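Local coordinates for Lmo2470 protein (Listeria monocytogenes EGD-e, PDB 5HL3) that is an internalin (InlP) with leucine-rich repeats and bound calcium ions that interacts with afadin and facilitates crossing of the basement membrane by the bacterium, at residues A[191-205]-A[212-226]. Residues are numbered along the deposited sequence; the frame is centred on the assembly and turned at random. Where two conformers were deposited one is given.
Sequences IPNLTFLDLNANLLT and NLPKLTDLNLRHNNL
With CG turned away from the carbonyl carbon and beside the backbone N (chi1 -86°), the Asn-224 amide lies along the backbone of 199-204 and binds it through both ends. Its ND2 donates to Leu-199 O at 3.0 Å, almost straight, while OD1 accepts from Leu-204 N at 3.0 Å. Asn-202 has nearly the same torsions, and its ND2 reaches Leu-199 O from the opposite face of that carbonyl, so one buried oxygen is gripped by two amides. This is the asparagine row of leucine-rich repeats: Asn-224 ND2 also bonds Leu-221 O of its own turn, as Asn-202 ND2 bonds Leu-199 O, and Asn-202 ND2 reaches back to Leu-177 O as Asn-224 ND2 does to Leu-199 O.

The short strands run parallel, 4° apart, joined by Leu-197 N to Asp-218 O and Asn-220 N to Leu-197 O, both 3.0 Å. Beneath them Leu-197 and Leu-219 lie side by side, with CD2 of the former 3.8 Å from CD1 of the latter, and Leu-199 CD1 meets Leu-221 CD2 in the same leucine core. On the other face the Asp-198 carboxylate and Asn-220 amide lie side by side, planes 11° apart, each closing an Asx turn. Nearby, the Phe-196 ring lies obliquely beside Asp-218, its CE1 3.5 Å from Asp-218 OD1.

The pair belongs to the long parallel sheet of the solenoid, between strand 174-176, beside 196-198, and strand 241-243, beside 218-220.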
loop_
_atom_site.group_PDB
_atom_site.type_symbol
_atom_site.label_atom_id
_atom_site.label_comp_id
_atom_site.label_asym_id
_atom_site.label_seq_id
_atom_site.Cartn_x
_atom_site.Cartn_y
_atom_site.Cartn_z
ATOM N N ILE A 191 -1.354 -15.824 8.375
ATOM C CA ILE A 191 -2.221 -15.506 7.218
ATOM C C ILE A 191 -1.732 -16.255 5.970
ATOM O O ILE A 191 -1.427 -15.666 4.920
ATOM C CB ILE A 191 -2.394 -13.992 6.996
ATOM C CG1 ILE A 191 -1.041 -13.259 6.888
ATOM C CG2 ILE A 191 -3.265 -13.392 8.099
ATOM C CD1 ILE A 191 -1.190 -11.798 6.543
ATOM N N PRO A 192 -1.695 -17.594 6.048
ATOM C CA PRO A 192 -1.118 -18.377 4.934
ATOM C C PRO A 192 -1.915 -18.402 3.650
ATOM O O PRO A 192 -1.402 -18.907 2.642
ATOM C CB PRO A 192 -0.982 -19.770 5.528
ATOM C CG PRO A 192 -2.094 -19.845 6.472
ATOM C CD PRO A 192 -2.171 -18.486 7.120
ATOM N N ASN A 193 -3.139 -17.874 3.659
ATOM C CA ASN A 193 -3.907 -17.765 2.413
ATOM C C ASN A 193 -3.676 -16.443 1.705
ATOM O O ASN A 193 -4.244 -16.207 0.636
ATOM C CB ASN A 193 -5.400 -17.967 2.672
ATOM C CG ASN A 193 -5.733 -19.395 3.031
ATOM O OD1 ASN A 193 -4.856 -20.284 3.031
ATOM N ND2 ASN A 193 -6.995 -19.634 3.325
ATOM N N LEU A 194 -2.829 -15.580 2.256
ATOM C CA LEU A 194 -2.612 -14.271 1.654
ATOM C C LEU A 194 -2.084 -14.425 0.228
ATOM O O LEU A 194 -1.087 -15.109 0.010
ATOM C CB LEU A 194 -1.628 -13.455 2.505
ATOM C CG LEU A 194 -1.544 -11.988 2.081
ATOM C CD1 LEU A 194 -2.782 -11.226 2.490
ATOM C CD2 LEU A 194 -0.291 -11.346 2.663
ATOM N N THR A 195 -2.770 -13.804 -0.743
ATOM C CA THR A 195 -2.352 -13.867 -2.158
ATOM C C THR A 195 -1.858 -12.537 -2.700
ATOM O O THR A 195 -1.019 -12.536 -3.594
ATOM C CB THR A 195 -3.458 -14.411 -3.097
ATOM O OG1 THR A 195 -4.442 -13.411 -3.357
ATOM C CG2 THR A 195 -4.078 -15.633 -2.503
ATOM N N PHE A 196 -2.347 -11.419 -2.156
ATOM C CA PHE A 196 -1.999 -10.069 -2.655
ATOM C C PHE A 196 -1.560 -9.198 -1.492
ATOM O O PHE A 196 -2.316 -9.006 -0.539
ATOM C CB PHE A 196 -3.251 -9.465 -3.334
ATOM C CG PHE A 196 -3.835 -10.352 -4.426
ATOM C CD1 PHE A 196 -3.260 -10.435 -5.695
ATOM C CD2 PHE A 196 -4.962 -11.105 -4.179
ATOM C CE1 PHE A 196 -3.811 -11.244 -6.658
ATOM C CE2 PHE A 196 -5.527 -11.905 -5.148
ATOM C CZ PHE A 196 -4.935 -11.987 -6.386
ATOM N N LEU A 197 -0.331 -8.703 -1.547
ATOM C CA LEU A 197 0.232 -7.837 -0.508
ATOM C C LEU A 197 0.782 -6.587 -1.185
ATOM O O LEU A 197 1.802 -6.650 -1.902
ATOM C CB LEU A 197 1.307 -8.566 0.275
ATOM C CG LEU A 197 1.998 -7.826 1.430
ATOM C CD1 LEU A 197 0.966 -7.234 2.379
ATOM C CD2 LEU A 197 2.952 -8.736 2.158
ATOM N N ASP A 198 0.073 -5.472 -1.021
ATOM C CA ASP A 198 0.472 -4.187 -1.648
ATOM C C ASP A 198 1.118 -3.295 -0.606
ATOM O O ASP A 198 0.461 -2.827 0.320
ATOM C CB ASP A 198 -0.728 -3.492 -2.309
ATOM C CG ASP A 198 -0.308 -2.390 -3.271
ATOM O OD1 ASP A 198 0.870 -1.977 -3.221
ATOM O OD2 ASP A 198 -1.155 -1.912 -4.078
ATOM N N LEU A 199 2.406 -3.052 -0.785
ATOM C CA LEU A 199 3.224 -2.219 0.140
ATOM C C LEU A 199 3.876 -1.070 -0.606
ATOM O O LEU A 199 4.828 -0.480 -0.103
ATOM C CB LEU A 199 4.249 -3.088 0.828
ATOM C CG LEU A 199 3.684 -4.208 1.694
ATOM C CD1 LEU A 199 4.765 -5.132 2.182
ATOM C CD2 LEU A 199 2.927 -3.632 2.857
ATOM N N ASN A 200 3.366 -0.723 -1.782
ATOM C CA ASN A 200 3.984 0.358 -2.541
ATOM C C ASN A 200 3.934 1.673 -1.783
ATOM O O ASN A 200 3.008 1.915 -1.021
ATOM C CB ASN A 200 3.425 0.449 -3.959
ATOM C CG ASN A 200 2.157 1.276 -4.090
ATOM O OD1 ASN A 200 2.218 2.517 -4.184
ATOM N ND2 ASN A 200 1.049 0.601 -4.255
ATOM N N ALA A 201 4.929 2.525 -1.986
ATOM C CA ALA A 201 4.952 3.876 -1.357
ATOM C C ALA A 201 4.956 3.816 0.172
ATOM O O ALA A 201 4.195 4.485 0.863
ATOM C CB ALA A 201 3.848 4.783 -1.906
ATOM N N ASN A 202 5.831 2.985 0.708
ATOM C CA ASN A 202 6.145 2.960 2.139
ATOM C C ASN A 202 7.614 3.353 2.316
ATOM O O ASN A 202 8.185 3.997 1.431
ATOM C CB ASN A 202 5.761 1.611 2.765
ATOM C CG ASN A 202 4.290 1.551 3.115
ATOM O OD1 ASN A 202 3.857 2.094 4.126
ATOM N ND2 ASN A 202 3.505 0.918 2.268
ATOM N N LEU A 203 8.169 3.057 3.480
ATOM C CA LEU A 203 9.559 3.424 3.845
ATOM C C LEU A 203 10.368 2.192 4.165
ATOM O O LEU A 203 11.292 2.224 4.972
ATOM C CB LEU A 203 9.510 4.357 5.056
ATOM C CG LEU A 203 8.664 5.656 4.893
ATOM C CD1 LEU A 203 8.585 6.458 6.188
ATOM C CD2 LEU A 203 9.188 6.523 3.756
ATOM N N LEU A 204 10.045 1.087 3.499
ATOM C CA LEU A 204 10.708 -0.167 3.816
ATOM C C LEU A 204 12.156 -0.206 3.352
ATOM O O LEU A 204 12.453 0.201 2.230
ATOM C CB LEU A 204 9.952 -1.365 3.193
ATOM C CG LEU A 204 8.503 -1.567 3.659
ATOM C CD1 LEU A 204 7.815 -2.559 2.753
ATOM C CD2 LEU A 204 8.485 -2.055 5.089
ATOM N N THR A 205 13.042 -0.765 4.188
ATOM C CA THR A 205 14.429 -0.964 3.777
ATOM C C THR A 205 14.751 -2.424 3.458
ATOM O O THR A 205 15.800 -2.732 2.886
ATOM C CB THR A 205 15.449 -0.448 4.816
ATOM O OG1 THR A 205 15.192 -1.056 6.070
ATOM C CG2 THR A 205 15.341 1.025 4.962
ATOM N N ASN A 212 5.793 -17.859 6.048
ATOM C CA ASN A 212 4.517 -18.584 5.874
ATOM C C ASN A 212 3.528 -17.883 4.937
ATOM O O ASN A 212 2.353 -17.661 5.277
ATOM C CB ASN A 212 3.868 -18.814 7.247
ATOM C CG ASN A 212 2.733 -19.816 7.190
ATOM O OD1 ASN A 212 2.722 -20.695 6.327
ATOM N ND2 ASN A 212 1.767 -19.694 8.099
ATOM N N LEU A 213 3.992 -17.574 3.737
ATOM C CA LEU A 213 3.128 -17.015 2.681
ATOM C C LEU A 213 3.191 -17.896 1.425
ATOM O O LEU A 213 3.571 -17.444 0.348
ATOM C CB LEU A 213 3.523 -15.568 2.368
ATOM C CG LEU A 213 3.354 -14.560 3.506
ATOM C CD1 LEU A 213 3.811 -13.166 3.107
ATOM C CD2 LEU A 213 1.925 -14.493 4.059
ATOM N N PRO A 214 2.778 -19.157 1.551
ATOM C CA PRO A 214 2.889 -20.113 0.429
ATOM C C PRO A 214 1.989 -19.840 -0.767
ATOM O O PRO A 214 2.213 -20.451 -1.826
ATOM C CB PRO A 214 2.503 -21.452 1.076
ATOM C CG PRO A 214 1.594 -21.069 2.195
ATOM C CD PRO A 214 2.145 -19.786 2.736
ATOM N N LYS A 215 0.983 -18.979 -0.602
ATOM C CA LYS A 215 0.019 -18.665 -1.653
ATOM C C LYS A 215 0.189 -17.268 -2.224
ATOM O O LYS A 215 -0.564 -16.876 -3.094
ATOM C CB LYS A 215 -1.403 -18.849 -1.125
ATOM C CG LYS A 215 -1.737 -20.327 -0.884
ATOM C CD LYS A 215 -3.112 -20.509 -0.305
ATOM C CE LYS A 215 -3.649 -21.915 -0.423
ATOM N NZ LYS A 215 -5.051 -21.851 0.099
ATOM N N LEU A 216 1.165 -16.515 -1.731
ATOM C CA LEU A 216 1.350 -15.135 -2.215
ATOM C C LEU A 216 1.747 -15.125 -3.688
ATOM O O LEU A 216 2.747 -15.736 -4.070
ATOM C CB LEU A 216 2.442 -14.460 -1.382
ATOM C CG LEU A 216 2.595 -12.949 -1.621
ATOM C CD1 LEU A 216 1.414 -12.199 -1.078
ATOM C CD2 LEU A 216 3.878 -12.459 -0.981
ATOM N N THR A 217 0.967 -14.422 -4.512
ATOM C CA THR A 217 1.259 -14.314 -5.950
ATOM C C THR A 217 1.767 -12.934 -6.334
ATOM O O THR A 217 2.545 -12.816 -7.266
ATOM C CB THR A 217 0.023 -14.655 -6.835
ATOM O OG1 THR A 217 -1.039 -13.727 -6.610
ATOM C CG2 THR A 217 -0.426 -16.097 -6.584
ATOM N N ASP A 218 1.303 -11.899 -5.646
ATOM C CA ASP A 218 1.625 -10.514 -6.021
ATOM C C ASP A 218 2.122 -9.738 -4.817
ATOM O O ASP A 218 1.384 -9.583 -3.839
ATOM C CB ASP A 218 0.382 -9.828 -6.601
ATOM C CG ASP A 218 -0.073 -10.441 -7.886
ATOM O OD1 ASP A 218 -0.531 -11.591 -7.906
ATOM O OD2 ASP A 218 0.009 -9.770 -8.923
ATOM N N LEU A 219 3.356 -9.258 -4.896
ATOM C CA LEU A 219 3.998 -8.504 -3.821
ATOM C C LEU A 219 4.475 -7.204 -4.449
ATOM O O LEU A 219 5.401 -7.217 -5.265
ATOM C CB LEU A 219 5.142 -9.308 -3.199
ATOM C CG LEU A 219 5.956 -8.645 -2.094
ATOM C CD1 LEU A 219 5.064 -8.123 -0.987
ATOM C CD2 LEU A 219 6.959 -9.608 -1.532
ATOM N N ASN A 220 3.903 -6.084 -4.030
ATOM C CA ASN A 220 4.246 -4.787 -4.627
ATOM C C ASN A 220 5.065 -3.975 -3.635
ATOM O O ASN A 220 4.555 -3.570 -2.607
ATOM C CB ASN A 220 2.967 -4.032 -5.035
ATOM C CG ASN A 220 3.272 -2.793 -5.832
ATOM O OD1 ASN A 220 4.413 -2.335 -5.866
ATOM N ND2 ASN A 220 2.272 -2.229 -6.451
ATOM N N LEU A 221 6.350 -3.773 -3.954
ATOM C CA LEU A 221 7.270 -2.984 -3.134
ATOM C C LEU A 221 7.743 -1.732 -3.841
ATOM O O LEU A 221 8.764 -1.152 -3.470
ATOM C CB LEU A 221 8.474 -3.836 -2.685
ATOM C CG LEU A 221 8.188 -5.150 -1.957
ATOM C CD1 LEU A 221 9.445 -5.903 -1.616
ATOM C CD2 LEU A 221 7.338 -4.993 -0.742
ATOM N N ARG A 222 7.012 -1.296 -4.865
ATOM C CA ARG A 222 7.414 -0.115 -5.630
ATOM C C ARG A 222 7.525 1.101 -4.716
ATOM O O ARG A 222 6.748 1.262 -3.781
ATOM C CB ARG A 222 6.378 0.148 -6.727
ATOM C CG ARG A 222 6.633 1.329 -7.639
ATOM C CD ARG A 222 5.643 1.284 -8.807
ATOM N NE ARG A 222 6.022 2.160 -9.927
ATOM C CZ ARG A 222 5.567 3.396 -10.081
ATOM N NH1 ARG A 222 4.745 3.892 -9.172
ATOM N NH2 ARG A 222 5.931 4.138 -11.127
ATOM N N HIS A 223 8.492 1.966 -4.988
ATOM C CA HIS A 223 8.631 3.206 -4.241
ATOM C C HIS A 223 8.815 2.987 -2.740
ATOM O O HIS A 223 8.092 3.553 -1.927
ATOM C CB HIS A 223 7.461 4.175 -4.535
ATOM C CG HIS A 223 7.702 5.088 -5.704
ATOM N ND1 HIS A 223 8.754 5.982 -5.741
ATOM C CD2 HIS A 223 7.008 5.278 -6.854
ATOM C CE1 HIS A 223 8.705 6.672 -6.865
ATOM N NE2 HIS A 223 7.663 6.262 -7.560
ATOM N N ASN A 224 9.804 2.182 -2.371
ATOM C CA ASN A 224 10.210 2.030 -0.972
ATOM C C ASN A 224 11.662 2.518 -0.889
ATOM O O ASN A 224 12.111 3.290 -1.752
ATOM C CB ASN A 224 9.964 0.593 -0.516
ATOM C CG ASN A 224 8.553 0.410 -0.019
ATOM O OD1 ASN A 224 8.263 0.738 1.112
ATOM N ND2 ASN A 224 7.680 -0.038 -0.865
ATOM N N ASN A 225 12.361 2.111 0.167
ATOM C CA ASN A 225 13.754 2.513 0.386
ATOM C C ASN A 225 14.680 1.289 0.358
ATOM O O ASN A 225 15.683 1.232 1.080
ATOM C CB ASN A 225 13.889 3.241 1.732
ATOM C CG ASN A 225 13.238 4.601 1.730
ATOM O OD1 ASN A 225 13.211 5.302 0.734
ATOM N ND2 ASN A 225 12.701 4.987 2.891
ATOM N N LEU A 226 14.361 0.301 -0.473
ATOM C CA LEU A 226 15.205 -0.911 -0.570
ATOM C C LEU A 226 16.527 -0.495 -1.192
ATOM O O LEU A 226 16.553 0.035 -2.305
ATOM C CB LEU A 226 14.499 -1.961 -1.431
ATOM C CG LEU A 226 13.094 -2.351 -0.974
ATOM C CD1 LEU A 226 12.442 -3.239 -2.024
ATOM C CD2 LEU A 226 13.085 -3.011 0.363
HETATM O O HOH W 1 1.269 -16.198 7.417
HETATM O O HOH W 2 0.279 -17.058 1.401
HETATM O O HOH W 3 -0.374 -3.657 -6.398
#